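Local structure of protein gp18 (Listeria monocytogenes EGD-e, 3GS9) at residues 61-65 with 66-70. The protein is a prophage tail protein of the endopeptidase tail family and probably serves as a structural component of the phage tail. Numbering follows the deposited sequence.
Sequences SVYFR and GQEFV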
ATOM      1  N   SER A  61      25.246  14.495 -16.783  1.00 13.97           N
ATOM      2  CA  SER A  61      24.176  15.275 -17.398  1.00 16.62           C
ATOM      3  C   SER A  61      24.053  14.939 -18.902  1.00 17.41           C
ATOM      4  O   SER A  61      25.050  14.811 -19.613  1.00 16.06           O
ATOM      5  CB  SER A  61      24.426  16.762 -17.255  1.00 18.15           C
ATOM      6  OG  SER A  61      24.300  17.170 -15.899  1.00 20.02           O
ATOM      7  N   VAL A  62      22.811  14.809 -19.349  1.00 15.65           N
ATOM      8  CA  VAL A  62      22.476  14.537 -20.744  1.00 15.27           C
ATOM      9  C   VAL A  62      21.603  15.676 -21.225  1.00 15.79           C
ATOM     10  O   VAL A  62      20.546  15.976 -20.651  1.00 14.46           O
ATOM     11  CB  VAL A  62      21.809  13.142 -20.962  1.00 16.57           C
ATOM     12  CG1 VAL A  62      21.581  12.902 -22.450  1.00 12.47           C
ATOM     13  CG2 VAL A  62      22.698  12.035 -20.373  1.00 17.35           C
ATOM     14  N   TYR A  63      22.105  16.384 -22.233  1.00 14.46           N
ATOM     15  CA  TYR A  63      21.426  17.577 -22.747  1.00 15.68           C
ATOM     16  C   TYR A  63      20.660  17.264 -24.023  1.00 17.04           C
ATOM     17  O   TYR A  63      21.220  16.817 -25.015  1.00 16.91           O
ATOM     18  CB  TYR A  63      22.434  18.725 -22.929  1.00 15.64           C
ATOM     19  CG  TYR A  63      23.115  19.139 -21.649  1.00 14.46           C
ATOM     20  CD1 TYR A  63      24.262  18.508 -21.201  1.00 15.66           C
ATOM     21  CD2 TYR A  63      22.604  20.168 -20.878  1.00 13.49           C
ATOM     22  CE1 TYR A  63      24.864  18.880 -20.040  1.00 14.32           C
ATOM     23  CE2 TYR A  63      23.195  20.521 -19.708  1.00 14.84           C
ATOM     24  CZ  TYR A  63      24.311  19.895 -19.302  1.00 16.93           C
ATOM     25  OH  TYR A  63      24.898  20.307 -18.144  1.00 20.47           O
ATOM     26  N   PHE A  64      19.350  17.473 -23.965  1.00 17.56           N
ATOM     27  CA  PHE A  64      18.459  17.116 -25.054  1.00 18.02           C
ATOM     28  C   PHE A  64      17.426  18.233 -25.226  1.00 18.00           C
ATOM     29  O   PHE A  64      16.734  18.585 -24.282  1.00 14.60           O
ATOM     30  CB  PHE A  64      17.793  15.755 -24.806  1.00 18.24           C
ATOM     31  CG  PHE A  64      16.675  15.459 -25.771  1.00 16.70           C
ATOM     32  CD1 PHE A  64      16.927  15.233 -27.105  1.00 18.22           C
ATOM     33  CD2 PHE A  64      15.367  15.425 -25.328  1.00 18.99           C
ATOM     34  CE1 PHE A  64      15.887  15.007 -28.010  1.00 19.65           C
ATOM     35  CE2 PHE A  64      14.335  15.196 -26.227  1.00 18.59           C
ATOM     36  CZ  PHE A  64      14.600  14.965 -27.553  1.00 16.90           C
ATOM     37  N   ARG A  65      17.384  18.796 -26.423  1.00 17.98           N
ATOM     38  CA  ARG A  65      16.475  19.895 -26.808  1.00 21.80           C
ATOM     39  C   ARG A  65      16.390  21.036 -25.764  1.00 20.46           C
ATOM     40  O   ARG A  65      15.317  21.543 -25.434  1.00 23.83           O
ATOM     41  CB  ARG A  65      15.091  19.370 -27.182  1.00 21.41           C
ATOM     42  CG  ARG A  65      15.084  18.604 -28.469  1.00 26.49           C
ATOM     43  CD  ARG A  65      13.723  18.027 -28.751  1.00 37.91           C
ATOM     44  NE  ARG A  65      13.693  17.368 -30.053  1.00 40.73           N
ATOM     45  CZ  ARG A  65      12.726  16.559 -30.482  1.00 47.95           C
ATOM     46  NH1 ARG A  65      11.674  16.270 -29.710  1.00 49.83           N
ATOM     47  NH2 ARG A  65      12.822  16.023 -31.696  1.00 47.09           N
ATOM     48  N   GLY A  66      17.538  21.413 -25.255  1.00 19.53           N
ATOM     49  CA  GLY A  66      17.605  22.586 -24.406  1.00 21.80           C
ATOM     50  C   GLY A  66      17.333  22.306 -22.945  1.00 21.34           C
ATOM     51  O   GLY A  66      17.358  23.244 -22.133  1.00 22.51           O
ATOM     52  N   GLN A  67      17.106  21.036 -22.589  1.00 19.57           N
ATOM     53  CA  GLN A  67      16.875  20.661 -21.202  1.00 17.60           C
ATOM     54  C   GLN A  67      17.912  19.676 -20.719  1.00 16.40           C
ATOM     55  O   GLN A  67      18.431  18.902 -21.507  1.00 18.35           O
ATOM     56  CB  GLN A  67      15.489  20.053 -21.044  1.00 17.75           C
ATOM     57  CG  GLN A  67      14.381  21.023 -21.464  1.00 14.34           C
ATOM     58  CD  GLN A  67      14.265  22.193 -20.516  1.00 19.41           C
ATOM     59  OE1 GLN A  67      14.223  22.024 -19.290  1.00 17.82           O
ATOM     60  NE2 GLN A  67      14.244  23.393 -21.068  1.00 20.67           N
ATOM     61  N   GLU A  68      18.168  19.702 -19.413  1.00 18.69           N
ATOM     62  CA  GLU A  68      19.186  18.848 -18.772  1.00 15.61           C
ATOM     63  C   GLU A  68      18.525  17.712 -17.985  1.00 16.93           C
ATOM     64  O   GLU A  68      17.603  17.956 -17.210  1.00 13.87           O
ATOM     65  CB  GLU A  68      20.030  19.671 -17.800  1.00 14.53           C
ATOM     66  CG  GLU A  68      21.198  18.936 -17.186  1.00 17.04           C
ATOM     67  CD  GLU A  68      22.018  19.808 -16.219  1.00 18.22           C
ATOM     68  OE1 GLU A  68      21.754  21.029 -16.161  1.00 19.44           O
ATOM     69  OE2 GLU A  68      22.942  19.299 -15.556  1.00 20.27           O
ATOM     70  N   PHE A  69      19.032  16.504 -18.195  1.00 13.92           N
ATOM     71  CA  PHE A  69      18.565  15.262 -17.529  1.00 15.39           C
ATOM     72  C   PHE A  69      19.782  14.626 -16.911  1.00 16.04           C
ATOM     73  O   PHE A  69      20.892  14.708 -17.477  1.00 16.71           O
ATOM     74  CB  PHE A  69      17.920  14.311 -18.526  1.00 16.49           C
ATOM     75  CG  PHE A  69      16.746  14.904 -19.272  1.00 12.49           C
ATOM     76  CD1 PHE A  69      16.940  15.677 -20.431  1.00 15.89           C
ATOM     77  CD2 PHE A  69      15.444  14.696 -18.803  1.00 15.08           C
ATOM     78  CE1 PHE A  69      15.870  16.226 -21.110  1.00 11.50           C
ATOM     79  CE2 PHE A  69      14.367  15.234 -19.444  1.00 13.06           C
ATOM     80  CZ  PHE A  69      14.554  16.025 -20.593  1.00 13.87           C
ATOM     81  N   VAL A  70      19.615  14.023 -15.747  1.00 13.31           N
ATOM     82  CA  VAL A  70      20.726  13.493 -14.981  1.00 12.51           C
ATOM     83  C   VAL A  70      20.584  11.984 -14.807  1.00 14.79           C
ATOM     84  O   VAL A  70      19.514  11.503 -14.415  1.00 12.61           O
ATOM     85  CB  VAL A  70      20.728  14.167 -13.602  1.00 11.38           C
ATOM     86  CG1 VAL A  70      21.869  13.631 -12.755  1.00 14.60           C
ATOM     87  CG2 VAL A  70      20.855  15.654 -13.815  1.00 12.52           C
TER
HETATM   88  O   HOH W   1      14.113  23.389 -24.146  1.00 37.54           O
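Ser-61 OG donates a short hydrogen bond to Glu-68 OE2 (2.5 Å), meeting the carboxylate oxygen on its anti side and 17° out of plane. The bond runs diagonally over one face of a β-hairpin with a two-residue loop, strand 61-64 running back into strand 67-74 through a type I' turn from Phe-64 to Gln-67. With CG anti to the backbone N (chi1 -174°) and the chain extended beyond it, Glu-68 passes alongside Tyr-63 and brings its carboxylate to the serine. The Tyr-63 ring lies beside this chain, CE2 3.6 Å from Glu-68 CG, with ring and carboxylate planes 31° apart; both side chains point the same way.

Two hydrogen-bonded pairs knit the strands. Val-62 N reaches Phe-69 O at 2.7 Å, and Phe-69 N returns to Val-62 O. Nearer the turn, Phe-64 N binds Gln-67 O almost straight, whereas Gln-67 N approaches Phe-64 O from above the carbonyl plane. Gly-66, with positive phi, has no CB to press on the carbonyl oxygen of Arg-65. That oxygen accepts a hydrogen bond from a water, which in turn accepts one from Gln-67 NE2; the same amide bonds Asp-168 through NE2, and His-91 and Asn-169 through OE1.

On the opposite face the aromatic side chains pack: Phe-69 directs CE1 to Phe-64 CB (4.2 Å), and Val-62 O lies in the plane of the Phe-69 ring at its edge. Trp-37 and His-91 meet Phe-69 edge-to-face. Strand 61-64 also pairs with strand 7-9, placing the hairpin within the antiparallel sheet of the N-terminal tail domain. At the turn, Arg-65 lays CG over one face of the Phe-64 ring, 3.7 Å above its plane and offset toward the rim.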